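Copper-containing nitrite reductase (Thermus scotoductus, PDB 6HBE) probably catalyses the one-electron reduction of nitrite to nitric oxide with electrons from cytochrome c, as a homotrimeric copper enzyme with an additional cupredoxin domain. Local coordinates at residues 383-391 with 428-436; 141-149 with 248-256. All coordinates share one frame; numbering follows the deposited sequence.

Interaction 1. Residues 383-391 with 428-436; sequences EGERTGRHD and CSIHPYMKG. With CU (copper (II) ion), chain L.
With CG of His-390 turned anti to its carbonyl carbon (chi1 -57°) and SG of Cys-428 anti to its backbone N (chi1 175°), an imidazole nitrogen and a thiolate converge on one copper ion. The metal is bound by His-390 ND1, His-431 ND1 and Cys-428 SG. The two imidazoles meet rim to rim with their planes 59° apart. Met-434, bent at its last torsion, leaves SD 3.0 Å from the copper, a long axial approach, and lays CE over the face of the His-390 ring. Cys-428 SG lies at the edge of that ring and accepts a long, nearly straight hydrogen bond from Asp-391 N, 3.6 Å away; His-431 N also donates to it. Asp-391 in turn clasps Ser-429 with both carboxylate oxygens: OD1 takes Ser-429 N at 2.8 Å, while the syn lone pair of OD2 receives Ser-429 OG at 2.6 Å. At the end of the His-431 ring away from the copper, NE2 is shared between two weak bonds, to Gly-384 O and to Thr-387 O, each 3.0 Å long. CG2 of Ile-430 lies over one face of this ring, toward its rim. Glu-385 folds back so that the syn lone pair of OE1 meets Tyr-433 OH at 2.6 Å, and a water joins its OE2 to Ile-430 O. The same OE1 is also hydrogen-bonded to His-125 NE2, and His-390 NE2 is held by Asp-377. Two histidines, a cysteine and an axial methionine make this a type 1 centre of the plastocyanin/azurin kind; hydrogen bonds to the thiolate probably tune its potential, and Glu-385 lies between two copper sites, hydrogen-bonded to ligand His-125 of one and touching the His-431 ring edge of the other.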
ATOM      1  N   GLU C 383     -11.407 -27.998  -0.114  1.00 27.93           N
ATOM      2  CA  GLU C 383     -10.533 -28.842  -0.941  1.00 29.89           C
ATOM      3  C   GLU C 383     -10.338 -28.258  -2.333  1.00 27.62           C
ATOM      4  O   GLU C 383     -11.076 -27.360  -2.742  1.00 27.74           O
ATOM      5  CB  GLU C 383     -11.129 -30.268  -1.066  1.00 33.07           C
ATOM      6  CG  GLU C 383     -12.652 -30.333  -1.166  1.00 38.67           C
ATOM      7  CD  GLU C 383     -13.219 -29.709  -2.431  1.00 45.51           C
ATOM      8  OE1 GLU C 383     -12.816 -30.151  -3.532  1.00 44.83           O
ATOM      9  OE2 GLU C 383     -14.060 -28.776  -2.317  1.00 47.30           O
ATOM     10  N   GLY C 384      -9.340 -28.788  -3.045  1.00 25.28           N
ATOM     11  CA  GLY C 384      -9.091 -28.427  -4.444  1.00 26.98           C
ATOM     12  C   GLY C 384      -8.791 -26.933  -4.604  1.00 28.08           C
ATOM     13  O   GLY C 384      -8.100 -26.332  -3.756  1.00 26.16           O
ATOM     14  N   GLU C 385      -9.369 -26.328  -5.639  1.00 25.84           N
ATOM     15  CA  GLU C 385      -9.229 -24.882  -5.868  1.00 26.47           C
ATOM     16  C   GLU C 385      -9.874 -24.014  -4.794  1.00 24.91           C
ATOM     17  O   GLU C 385      -9.630 -22.798  -4.759  1.00 24.62           O
ATOM     18  CB  GLU C 385      -9.788 -24.504  -7.261  1.00 26.61           C
ATOM     19  CG  GLU C 385      -9.057 -25.156  -8.421  1.00 27.92           C
ATOM     20  CD  GLU C 385      -7.587 -24.819  -8.455  1.00 28.40           C
ATOM     21  OE1 GLU C 385      -7.217 -23.631  -8.187  1.00 26.03           O
ATOM     22  OE2 GLU C 385      -6.798 -25.736  -8.774  1.00 28.34           O
ATOM     23  N   ARG C 386     -10.686 -24.597  -3.914  1.00 25.42           N
ATOM     24  CA  ARG C 386     -11.255 -23.860  -2.801  1.00 25.27           C
ATOM     25  C   ARG C 386     -10.362 -23.757  -1.557  1.00 25.51           C
ATOM     26  O   ARG C 386     -10.695 -22.977  -0.644  1.00 25.05           O
ATOM     27  CB  ARG C 386     -12.635 -24.408  -2.438  1.00 27.32           C
ATOM     28  CG  ARG C 386     -13.622 -24.347  -3.588  1.00 29.41           C
ATOM     29  CD  ARG C 386     -15.047 -24.634  -3.145  1.00 30.04           C
ATOM     30  NE  ARG C 386     -15.143 -25.972  -2.563  1.00 33.01           N
ATOM     31  CZ  ARG C 386     -16.116 -26.384  -1.758  1.00 33.70           C
ATOM     32  NH1 ARG C 386     -17.118 -25.590  -1.430  1.00 36.22           N
ATOM     33  NH2 ARG C 386     -16.108 -27.633  -1.309  1.00 39.36           N
ATOM     34  N   THR C 387      -9.236 -24.489  -1.539  1.00 24.45           N
ATOM     35  CA  THR C 387      -8.331 -24.544  -0.382  1.00 25.39           C
ATOM     36  C   THR C 387      -6.988 -23.912  -0.677  1.00 23.02           C
ATOM     37  O   THR C 387      -6.538 -23.826  -1.837  1.00 26.21           O
ATOM     38  CB  THR C 387      -8.093 -26.007   0.150  1.00 25.45           C
ATOM     39  OG1 THR C 387      -7.605 -25.967   1.491  1.00 26.23           O
ATOM     40  CG2 THR C 387      -7.125 -26.795  -0.693  1.00 25.62           C
ATOM     41  N   GLY C 388      -6.374 -23.426   0.393  1.00 22.96           N
ATOM     42  CA  GLY C 388      -4.990 -22.955   0.381  1.00 22.09           C
ATOM     43  C   GLY C 388      -3.998 -23.893   1.057  1.00 23.71           C
ATOM     44  O   GLY C 388      -2.856 -23.483   1.322  1.00 21.71           O
ATOM     45  N   ARG C 389      -4.415 -25.138   1.356  1.00 24.09           N
ATOM     46  CA  ARG C 389      -3.474 -26.222   1.605  1.00 25.91           C
ATOM     47  C   ARG C 389      -2.666 -26.522   0.358  1.00 24.79           C
ATOM     48  O   ARG C 389      -3.165 -26.382  -0.755  1.00 25.04           O
ATOM     49  CB  ARG C 389      -4.197 -27.510   2.043  1.00 27.62           C
ATOM     50  CG  ARG C 389      -4.664 -27.529   3.482  1.00 32.86           C
ATOM     51  CD  ARG C 389      -5.181 -28.916   3.931  1.00 35.82           C
ATOM     52  NE  ARG C 389      -6.044 -29.521   2.912  1.00 41.41           N
ATOM     53  CZ  ARG C 389      -7.353 -29.293   2.719  1.00 43.03           C
ATOM     54  NH1 ARG C 389      -8.060 -28.489   3.508  1.00 43.94           N
ATOM     55  NH2 ARG C 389      -7.983 -29.916   1.717  1.00 48.99           N
ATOM     56  N   HIS C 390      -1.418 -26.921   0.553  1.00 22.59           N
ATOM     57  CA  HIS C 390      -0.489 -27.254  -0.528  1.00 24.83           C
ATOM     58  C   HIS C 390       0.407 -28.422  -0.153  1.00 26.70           C
ATOM     59  O   HIS C 390       0.673 -28.663   1.043  1.00 26.56           O
ATOM     60  CB  HIS C 390       0.454 -26.086  -0.861  1.00 25.34           C
ATOM     61  CG  HIS C 390      -0.260 -24.834  -1.219  1.00 24.73           C
ATOM     62  ND1 HIS C 390      -1.013 -24.727  -2.365  1.00 26.50           N
ATOM     63  CD2 HIS C 390      -0.385 -23.656  -0.565  1.00 25.69           C
ATOM     64  CE1 HIS C 390      -1.558 -23.521  -2.415  1.00 25.59           C
ATOM     65  NE2 HIS C 390      -1.190 -22.849  -1.338  1.00 24.46           N
ATOM     66  N   ASP C 391       0.917 -29.093  -1.194  1.00 28.76           N
ATOM     67  CA  ASP C 391       2.038 -30.018  -1.065  1.00 28.79           C
ATOM     68  C   ASP C 391       3.051 -29.691  -2.142  1.00 30.35           C
ATOM     69  O   ASP C 391       2.863 -28.743  -2.946  1.00 27.77           O
ATOM     70  CB  ASP C 391       1.557 -31.503  -1.082  1.00 29.82           C
ATOM     71  CG  ASP C 391       0.933 -31.953  -2.430  1.00 32.85           C
ATOM     72  OD1 ASP C 391       1.168 -31.338  -3.496  1.00 30.12           O
ATOM     73  OD2 ASP C 391       0.219 -32.991  -2.431  1.00 33.42           O
ATOM     74  N   CYS C 428       2.407 -28.601  -7.040  1.00 27.19           N
ATOM     75  CA  CYS C 428       1.423 -28.978  -6.035  1.00 27.27           C
ATOM     76  C   CYS C 428       0.367 -29.887  -6.661  1.00 28.25           C
ATOM     77  O   CYS C 428      -0.187 -29.572  -7.723  1.00 28.94           O
ATOM     78  CB  CYS C 428       0.779 -27.732  -5.453  1.00 27.93           C
ATOM     79  SG  CYS C 428      -0.542 -28.064  -4.308  1.00 27.40           S
ATOM     80  N   SER C 429       0.059 -31.011  -6.007  1.00 29.77           N
ATOM     81  CA  SER C 429      -0.912 -31.965  -6.574  1.00 28.29           C
ATOM     82  C   SER C 429      -2.343 -31.434  -6.480  1.00 31.10           C
ATOM     83  O   SER C 429      -3.181 -31.786  -7.307  1.00 29.95           O
ATOM     84  CB  SER C 429      -0.793 -33.355  -5.900  1.00 30.63           C
ATOM     85  OG  SER C 429      -1.187 -33.331  -4.546  1.00 29.54           O
ATOM     86  N   ILE C 430      -2.587 -30.537  -5.520  1.00 27.10           N
ATOM     87  CA  ILE C 430      -3.903 -29.915  -5.332  1.00 27.42           C
ATOM     88  C   ILE C 430      -4.141 -28.887  -6.446  1.00 27.70           C
ATOM     89  O   ILE C 430      -5.242 -28.824  -7.027  1.00 31.04           O
ATOM     90  CB  ILE C 430      -4.024 -29.288  -3.913  1.00 27.84           C
ATOM     91  CG1 ILE C 430      -3.762 -30.358  -2.835  1.00 29.60           C
ATOM     92  CG2 ILE C 430      -5.409 -28.668  -3.658  1.00 28.40           C
ATOM     93  CD1 ILE C 430      -3.635 -29.842  -1.410  1.00 30.92           C
ATOM     94  N   HIS C 431      -3.117 -28.076  -6.709  1.00 26.69           N
ATOM     95  CA  HIS C 431      -3.133 -26.990  -7.702  1.00 25.69           C
ATOM     96  C   HIS C 431      -1.993 -27.219  -8.707  1.00 27.25           C
ATOM     97  O   HIS C 431      -0.897 -26.662  -8.567  1.00 26.59           O
ATOM     98  CB  HIS C 431      -2.956 -25.624  -6.988  1.00 25.38           C
ATOM     99  CG  HIS C 431      -3.814 -25.448  -5.771  1.00 25.04           C
ATOM    100  ND1 HIS C 431      -3.336 -25.596  -4.479  1.00 25.24           N
ATOM    101  CD2 HIS C 431      -5.124 -25.133  -5.653  1.00 25.10           C
ATOM    102  CE1 HIS C 431      -4.314 -25.367  -3.626  1.00 25.22           C
ATOM    103  NE2 HIS C 431      -5.411 -25.097  -4.310  1.00 24.98           N
ATOM    104  N   PRO C 432      -2.237 -28.047  -9.751  1.00 29.41           N
ATOM    105  CA  PRO C 432      -1.105 -28.533 -10.579  1.00 29.34           C
ATOM    106  C   PRO C 432      -0.368 -27.490 -11.434  1.00 28.78           C
ATOM    107  O   PRO C 432       0.716 -27.775 -11.916  1.00 28.30           O
ATOM    108  CB  PRO C 432      -1.725 -29.644 -11.450  1.00 31.29           C
ATOM    109  CG  PRO C 432      -3.211 -29.552 -11.266  1.00 33.83           C
ATOM    110  CD  PRO C 432      -3.548 -28.548 -10.203  1.00 31.97           C
ATOM    111  N   TYR C 433      -0.967 -26.309 -11.588  1.00 28.07           N
ATOM    112  CA  TYR C 433      -0.350 -25.119 -12.223  1.00 28.92           C
ATOM    113  C   TYR C 433       0.689 -24.390 -11.329  1.00 27.27           C
ATOM    114  O   TYR C 433       1.460 -23.575 -11.831  1.00 28.67           O
ATOM    115  CB  TYR C 433      -1.440 -24.135 -12.719  1.00 27.80           C
ATOM    116  CG  TYR C 433      -2.368 -23.673 -11.628  1.00 27.82           C
ATOM    117  CD1 TYR C 433      -2.054 -22.568 -10.829  1.00 27.57           C
ATOM    118  CD2 TYR C 433      -3.551 -24.354 -11.361  1.00 25.19           C
ATOM    119  CE1 TYR C 433      -2.909 -22.166  -9.801  1.00 26.47           C
ATOM    120  CE2 TYR C 433      -4.377 -23.977 -10.344  1.00 26.23           C
ATOM    121  CZ  TYR C 433      -4.063 -22.875  -9.558  1.00 27.13           C
ATOM    122  OH  TYR C 433      -4.934 -22.538  -8.534  1.00 25.69           O
ATOM    123  N   MET C 434       0.724 -24.685 -10.026  1.00 26.28           N
ATOM    124  CA  MET C 434       1.843 -24.244  -9.158  1.00 27.04           C
ATOM    125  C   MET C 434       3.078 -25.046  -9.464  1.00 27.85           C
ATOM    126  O   MET C 434       3.036 -26.283  -9.402  1.00 32.58           O
ATOM    127  CB  MET C 434       1.557 -24.502  -7.688  1.00 28.29           C
ATOM    128  CG  MET C 434       0.460 -23.652  -7.113  1.00 28.41           C
ATOM    129  SD  MET C 434       0.125 -23.974  -5.363  1.00 27.93           S
ATOM    130  CE  MET C 434       1.686 -23.735  -4.582  1.00 27.46           C
ATOM    131  N   LYS C 435       4.186 -24.372  -9.731  1.00 26.77           N
ATOM    132  CA  LYS C 435       5.408 -25.068 -10.151  1.00 27.74           C
ATOM    133  C   LYS C 435       6.675 -24.402  -9.653  1.00 27.05           C
ATOM    134  O   LYS C 435       6.795 -23.170  -9.656  1.00 25.78           O
ATOM    135  CB  LYS C 435       5.460 -25.184 -11.689  1.00 31.37           C
ATOM    136  CG  LYS C 435       6.619 -26.055 -12.207  1.00 38.00           C
ATOM    137  CD  LYS C 435       6.578 -26.300 -13.718  1.00 41.74           C
ATOM    138  CE  LYS C 435       5.459 -27.247 -14.121  1.00 45.29           C
ATOM    139  NZ  LYS C 435       5.496 -27.534 -15.582  1.00 46.22           N
ATOM    140  N   GLY C 436       7.643 -25.233  -9.265  1.00 25.75           N
ATOM    141  CA  GLY C 436       8.952 -24.778  -8.816  1.00 26.51           C
ATOM    142  C   GLY C 436      10.069 -25.745  -9.177  1.00 27.83           C
ATOM    143  O   GLY C 436       9.798 -26.860  -9.660  1.00 26.98           O
TER
HETATM  144 CU    CU L 500      -1.472 -26.031  -3.880  1.00 26.91          CU
HETATM  145  O   HOH W   1      -6.969 -28.332  -9.065  1.00 30.49           O

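Interaction 2. Residues 141-149 with 248-256; sequences KYRMERELG and SWVIEWRVP
Tyr-142, at the N-cap position of helix 143-148, reaches Val-250 on strand 248-254 with its ring. Val-250 CG1 sits over one ring face, 4.1 Å from the centroid and 15° off the normal, a CH-pi contact, while the hydroxyl at the ring's end bonds to Gly-229 O. At the base of the side chain, Tyr-142 CB rests 3.2 Å from Glu-252 OE2. The chain then turns into the helix, and its first turn presents backbone N-H groups to the Glu-252 carboxylate. Met-144 N gives OE1 a nearly straight bond of 3.0 Å, arriving on the syn side but 31° out of the carboxylate plane; Glu-145 N adds a weak one to OE2. Tyr-226 and Tyr-199 hydroxyls bond to OE1 and OE2 respectively, so the buried carboxylate is gripped from several directions, and the helix dipole probably favours its charge. With CG anti to the backbone N (chi1 -167°), the Met-144 side chain runs toward Arg-254, where CE approaches NE to 3.8 Å. One turn later, Leu-148 CD2 comes equally near Arg-254 NH1, while NH2 of the same guanidinium group forms a salt bridge with Glu-223. The strand thus offers three alternate residues, Val-250, Glu-252 and Arg-254, to a short helix packed on a cupredoxin β-sheet, with a strand glutamate accepting hydrogen bonds from the N-H groups of its first turn.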
ATOM      1  N   LYS C 141     -32.336   9.148 -16.274  1.00 33.22           N
ATOM      2  CA  LYS C 141     -31.176   9.620 -17.051  1.00 34.56           C
ATOM      3  C   LYS C 141     -30.188  10.422 -16.177  1.00 31.00           C
ATOM      4  O   LYS C 141     -30.599  11.104 -15.249  1.00 29.56           O
ATOM      5  CB  LYS C 141     -31.642  10.432 -18.262  1.00 37.77           C
ATOM      6  CG  LYS C 141     -32.425   9.561 -19.240  1.00 41.63           C
ATOM      7  CD  LYS C 141     -32.847  10.312 -20.492  1.00 47.79           C
ATOM      8  CE  LYS C 141     -33.691   9.432 -21.410  1.00 51.20           C
ATOM      9  NZ  LYS C 141     -32.966   8.196 -21.825  1.00 52.23           N
ATOM     10  N   TYR C 142     -28.885  10.298 -16.459  1.00 30.79           N
ATOM     11  CA  TYR C 142     -27.845  11.064 -15.748  1.00 29.14           C
ATOM     12  C   TYR C 142     -28.025  12.562 -16.048  1.00 31.18           C
ATOM     13  O   TYR C 142     -28.640  12.943 -17.061  1.00 29.29           O
ATOM     14  CB  TYR C 142     -26.419  10.577 -16.159  1.00 29.32           C
ATOM     15  CG  TYR C 142     -26.090   9.140 -15.730  1.00 26.41           C
ATOM     16  CD1 TYR C 142     -25.779   8.830 -14.395  1.00 27.36           C
ATOM     17  CD2 TYR C 142     -26.072   8.107 -16.657  1.00 25.84           C
ATOM     18  CE1 TYR C 142     -25.481   7.516 -14.012  1.00 25.92           C
ATOM     19  CE2 TYR C 142     -25.778   6.797 -16.289  1.00 25.99           C
ATOM     20  CZ  TYR C 142     -25.479   6.497 -14.973  1.00 25.61           C
ATOM     21  OH  TYR C 142     -25.203   5.183 -14.639  1.00 23.88           O
ATOM     22  N   ARG C 143     -27.505  13.413 -15.171  1.00 30.23           N
ATOM     23  CA  ARG C 143     -27.799  14.842 -15.211  1.00 30.60           C
ATOM     24  C   ARG C 143     -27.408  15.573 -16.511  1.00 31.95           C
ATOM     25  O   ARG C 143     -28.215  16.379 -17.024  1.00 31.47           O
ATOM     26  CB  ARG C 143     -27.211  15.521 -13.975  1.00 31.41           C
ATOM     27  CG  ARG C 143     -27.381  17.023 -13.924  1.00 32.16           C
ATOM     28  CD  ARG C 143     -27.117  17.552 -12.531  1.00 32.95           C
ATOM     29  NE  ARG C 143     -26.694  18.936 -12.577  1.00 35.32           N
ATOM     30  CZ  ARG C 143     -26.301  19.637 -11.526  1.00 36.44           C
ATOM     31  NH1 ARG C 143     -26.312  19.101 -10.311  1.00 37.51           N
ATOM     32  NH2 ARG C 143     -25.894  20.889 -11.699  1.00 36.95           N
ATOM     33  N   MET C 144     -26.211  15.312 -17.056  1.00 28.95           N
ATOM     34  CA  MET C 144     -25.771  15.977 -18.290  1.00 28.93           C
ATOM     35  C   MET C 144     -26.590  15.528 -19.516  1.00 29.90           C
ATOM     36  O   MET C 144     -26.823  16.321 -20.427  1.00 29.41           O
ATOM     37  CB  MET C 144     -24.265  15.792 -18.565  1.00 28.83           C
ATOM     38  CG  MET C 144     -23.712  16.721 -19.667  1.00 28.69           C
ATOM     39  SD  MET C 144     -21.904  16.595 -19.893  1.00 32.07           S
ATOM     40  CE  MET C 144     -21.337  17.532 -18.468  1.00 31.67           C
ATOM     41  N   GLU C 145     -27.011  14.268 -19.564  1.00 33.35           N
ATOM     42  CA  GLU C 145     -27.937  13.824 -20.626  1.00 32.46           C
ATOM     43  C   GLU C 145     -29.275  14.565 -20.520  1.00 31.83           C
ATOM     44  O   GLU C 145     -29.780  15.075 -21.515  1.00 33.50           O
ATOM     45  CB  GLU C 145     -28.177  12.313 -20.593  1.00 34.25           C
ATOM     46  CG  GLU C 145     -29.253  11.837 -21.587  1.00 34.17           C
ATOM     47  CD  GLU C 145     -29.164  10.359 -21.977  1.00 36.77           C
ATOM     48  OE1 GLU C 145     -28.271   9.606 -21.513  1.00 32.49           O
ATOM     49  OE2 GLU C 145     -30.012   9.938 -22.793  1.00 37.53           O
ATOM     50  N   ARG C 146     -29.827  14.644 -19.322  1.00 32.44           N
ATOM     51  CA  ARG C 146     -31.093  15.357 -19.109  1.00 35.33           C
ATOM     52  C   ARG C 146     -30.951  16.811 -19.564  1.00 36.44           C
ATOM     53  O   ARG C 146     -31.725  17.265 -20.414  1.00 34.41           O
ATOM     54  CB  ARG C 146     -31.553  15.277 -17.647  1.00 37.97           C
ATOM     55  CG  ARG C 146     -32.864  16.018 -17.380  1.00 42.59           C
ATOM     56  CD  ARG C 146     -33.415  15.866 -15.959  1.00 44.74           C
ATOM     57  NE  ARG C 146     -32.559  16.479 -14.930  1.00 48.10           N
ATOM     58  CZ  ARG C 146     -31.766  15.845 -14.055  1.00 47.80           C
ATOM     59  NH1 ARG C 146     -31.653  14.518 -14.018  1.00 45.53           N
ATOM     60  NH2 ARG C 146     -31.056  16.571 -13.194  1.00 51.89           N
ATOM     61  N   GLU C 147     -29.947  17.509 -19.024  1.00 33.44           N
ATOM     62  CA  GLU C 147     -29.663  18.919 -19.359  1.00 35.42           C
ATOM     63  C   GLU C 147     -29.422  19.215 -20.839  1.00 36.26           C
ATOM     64  O   GLU C 147     -29.860  20.254 -21.322  1.00 40.53           O
ATOM     65  CB  GLU C 147     -28.478  19.471 -18.530  1.00 34.70           C
ATOM     66  CG  GLU C 147     -28.794  19.651 -17.036  1.00 34.14           C
ATOM     67  CD  GLU C 147     -27.575  20.000 -16.186  1.00 33.33           C
ATOM     68  OE1 GLU C 147     -26.426  19.902 -16.658  1.00 31.98           O
ATOM     69  OE2 GLU C 147     -27.746  20.396 -15.035  1.00 33.65           O
ATOM     70  N   LEU C 148     -28.723  18.342 -21.560  1.00 34.58           N
ATOM     71  CA  LEU C 148     -28.443  18.586 -22.974  1.00 36.09           C
ATOM     72  C   LEU C 148     -29.539  18.077 -23.924  1.00 36.38           C
ATOM     73  O   LEU C 148     -29.558  18.451 -25.104  1.00 36.01           O
ATOM     74  CB  LEU C 148     -27.082  17.984 -23.364  1.00 37.70           C
ATOM     75  CG  LEU C 148     -25.865  18.585 -22.636  1.00 36.88           C
ATOM     76  CD1 LEU C 148     -24.609  17.820 -23.040  1.00 37.89           C
ATOM     77  CD2 LEU C 148     -25.694  20.069 -22.929  1.00 38.38           C
ATOM     78  N   GLY C 149     -30.421  17.217 -23.422  1.00 38.40           N
ATOM     79  CA  GLY C 149     -31.484  16.614 -24.220  1.00 39.18           C
ATOM     80  C   GLY C 149     -30.988  15.610 -25.244  1.00 42.21           C
ATOM     81  O   GLY C 149     -31.645  15.409 -26.254  1.00 41.39           O
ATOM     82  N   SER C 248     -16.426   1.685  -8.354  1.00 18.19           N
ATOM     83  CA  SER C 248     -16.694   2.157  -9.727  1.00 19.00           C
ATOM     84  C   SER C 248     -17.312   3.548  -9.720  1.00 19.32           C
ATOM     85  O   SER C 248     -17.806   3.996  -8.678  1.00 19.50           O
ATOM     86  CB  SER C 248     -17.664   1.210 -10.449  1.00 19.05           C
ATOM     87  OG  SER C 248     -18.997   1.295  -9.863  1.00 21.00           O
ATOM     88  N   TRP C 249     -17.252   4.206 -10.884  1.00 19.56           N
ATOM     89  CA  TRP C 249     -17.847   5.510 -11.128  1.00 19.40           C
ATOM     90  C   TRP C 249     -18.435   5.588 -12.533  1.00 19.51           C
ATOM     91  O   TRP C 249     -17.900   4.962 -13.442  1.00 20.36           O
ATOM     92  CB  TRP C 249     -16.791   6.637 -11.006  1.00 19.97           C
ATOM     93  CG  TRP C 249     -16.244   6.880  -9.624  1.00 19.75           C
ATOM     94  CD1 TRP C 249     -15.112   6.290  -9.067  1.00 20.08           C
ATOM     95  CD2 TRP C 249     -16.760   7.769  -8.635  1.00 19.63           C
ATOM     96  NE1 TRP C 249     -14.921   6.762  -7.800  1.00 19.67           N
ATOM     97  CE2 TRP C 249     -15.907   7.674  -7.500  1.00 20.98           C
ATOM     98  CE3 TRP C 249     -17.842   8.667  -8.594  1.00 21.12           C
ATOM     99  CZ2 TRP C 249     -16.096   8.452  -6.338  1.00 21.59           C
ATOM    100  CZ3 TRP C 249     -18.052   9.429  -7.414  1.00 20.94           C
ATOM    101  CH2 TRP C 249     -17.191   9.294  -6.299  1.00 22.25           C
ATOM    102  N   VAL C 250     -19.526   6.356 -12.699  1.00 19.11           N
ATOM    103  CA  VAL C 250     -19.861   6.973 -14.016  1.00 20.21           C
ATOM    104  C   VAL C 250     -19.510   8.478 -13.963  1.00 19.31           C
ATOM    105  O   VAL C 250     -19.793   9.147 -12.974  1.00 21.57           O
ATOM    106  CB  VAL C 250     -21.344   6.751 -14.400  1.00 19.57           C
ATOM    107  CG1 VAL C 250     -21.733   7.534 -15.640  1.00 20.74           C
ATOM    108  CG2 VAL C 250     -21.587   5.272 -14.648  1.00 19.22           C
ATOM    109  N   ILE C 251     -18.830   8.978 -14.994  1.00 19.39           N
ATOM    110  CA  ILE C 251     -18.352  10.363 -15.048  1.00 19.90           C
ATOM    111  C   ILE C 251     -18.901  11.010 -16.353  1.00 21.09           C
ATOM    112  O   ILE C 251     -18.809  10.412 -17.421  1.00 20.99           O
ATOM    113  CB  ILE C 251     -16.808  10.364 -15.043  1.00 20.65           C
ATOM    114  CG1 ILE C 251     -16.275   9.834 -13.689  1.00 20.85           C
ATOM    115  CG2 ILE C 251     -16.227  11.739 -15.362  1.00 21.04           C
ATOM    116  CD1 ILE C 251     -14.839   9.318 -13.788  1.00 20.83           C
ATOM    117  N   GLU C 252     -19.476  12.209 -16.235  1.00 21.67           N
ATOM    118  CA  GLU C 252     -19.888  13.037 -17.377  1.00 22.63           C
ATOM    119  C   GLU C 252     -18.985  14.284 -17.456  1.00 21.90           C
ATOM    120  O   GLU C 252     -18.814  14.978 -16.454  1.00 22.28           O
ATOM    121  CB  GLU C 252     -21.354  13.458 -17.188  1.00 23.34           C
ATOM    122  CG  GLU C 252     -22.343  12.312 -17.203  1.00 25.91           C
ATOM    123  CD  GLU C 252     -23.790  12.795 -17.055  1.00 25.99           C
ATOM    124  OE1 GLU C 252     -24.112  13.459 -16.066  1.00 27.26           O
ATOM    125  OE2 GLU C 252     -24.606  12.511 -17.949  1.00 30.24           O
ATOM    126  N   TRP C 253     -18.403  14.545 -18.628  1.00 20.98           N
ATOM    127  CA  TRP C 253     -17.493  15.650 -18.840  1.00 20.92           C
ATOM    128  C   TRP C 253     -17.574  16.068 -20.315  1.00 21.83           C
ATOM    129  O   TRP C 253     -17.610  15.215 -21.201  1.00 23.26           O
ATOM    130  CB  TRP C 253     -16.033  15.209 -18.474  1.00 21.19           C
ATOM    131  CG  TRP C 253     -14.908  16.211 -18.762  1.00 20.48           C
ATOM    132  CD1 TRP C 253     -14.720  17.437 -18.182  1.00 20.97           C
ATOM    133  CD2 TRP C 253     -13.787  16.014 -19.637  1.00 20.80           C
ATOM    134  NE1 TRP C 253     -13.592  18.039 -18.694  1.00 20.72           N
ATOM    135  CE2 TRP C 253     -13.008  17.189 -19.592  1.00 20.93           C
ATOM    136  CE3 TRP C 253     -13.419  14.998 -20.523  1.00 21.38           C
ATOM    137  CZ2 TRP C 253     -11.835  17.341 -20.342  1.00 20.57           C
ATOM    138  CZ3 TRP C 253     -12.254  15.151 -21.266  1.00 21.62           C
ATOM    139  CH2 TRP C 253     -11.489  16.321 -21.181  1.00 21.05           C
ATOM    140  N   ARG C 254     -17.593  17.374 -20.564  1.00 23.75           N
ATOM    141  CA  ARG C 254     -17.423  17.916 -21.921  1.00 25.48           C
ATOM    142  C   ARG C 254     -15.981  18.245 -22.207  1.00 24.01           C
ATOM    143  O   ARG C 254     -15.312  18.866 -21.386  1.00 26.31           O
ATOM    144  CB  ARG C 254     -18.288  19.153 -22.128  1.00 28.71           C
ATOM    145  CG  ARG C 254     -19.753  18.764 -22.267  1.00 33.48           C
ATOM    146  CD  ARG C 254     -20.693  19.927 -22.119  1.00 37.04           C
ATOM    147  NE  ARG C 254     -20.734  20.445 -20.754  1.00 40.10           N
ATOM    148  CZ  ARG C 254     -21.710  21.210 -20.265  1.00 43.35           C
ATOM    149  NH1 ARG C 254     -22.751  21.558 -21.017  1.00 45.56           N
ATOM    150  NH2 ARG C 254     -21.644  21.641 -19.012  1.00 44.49           N
ATOM    151  N   VAL C 255     -15.511  17.844 -23.380  1.00 23.78           N
ATOM    152  CA  VAL C 255     -14.163  18.166 -23.824  1.00 23.65           C
ATOM    153  C   VAL C 255     -14.166  19.705 -24.031  1.00 25.44           C
ATOM    154  O   VAL C 255     -15.042  20.217 -24.766  1.00 27.09           O
ATOM    155  CB  VAL C 255     -13.773  17.445 -25.132  1.00 24.05           C
ATOM    156  CG1 VAL C 255     -12.352  17.793 -25.534  1.00 23.49           C
ATOM    157  CG2 VAL C 255     -13.866  15.922 -25.022  1.00 25.35           C
ATOM    158  N   PRO C 256     -13.241  20.438 -23.374  1.00 23.08           N
ATOM    159  CA  PRO C 256     -13.114  21.883 -23.581  1.00 25.09           C
ATOM    160  C   PRO C 256     -12.910  22.263 -25.060  1.00 26.06           C
ATOM    161  O   PRO C 256     -12.505  21.434 -25.874  1.00 24.00           O
ATOM    162  CB  PRO C 256     -11.871  22.257 -22.745  1.00 25.94           C
ATOM    163  CG  PRO C 256     -11.835  21.220 -21.649  1.00 24.91           C
ATOM    164  CD  PRO C 256     -12.311  19.969 -22.321  1.00 24.38           C
TER

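Overall arrangement
Following the chain from the N terminus, residues 141-149 come just after strand 131-137, and interaction 2 closes when strand 248-254 arrives, across an intervening span rich in strands. It fastens helix 143-148 to the sheet that also holds strands 199-208 and 222-227. Interaction 1 opens only later and closes a shorter loop, joining the loop before strand 393-398 to the one between strands 422-427 and 435-443, two loops at one end of the plastocyanin/azurin-like region. The two closed loops therefore neither nest nor cross. Their centres lie 47 Å apart, on opposite sides of the chain's centre, and their nearest atoms stay about 26 Å from each other.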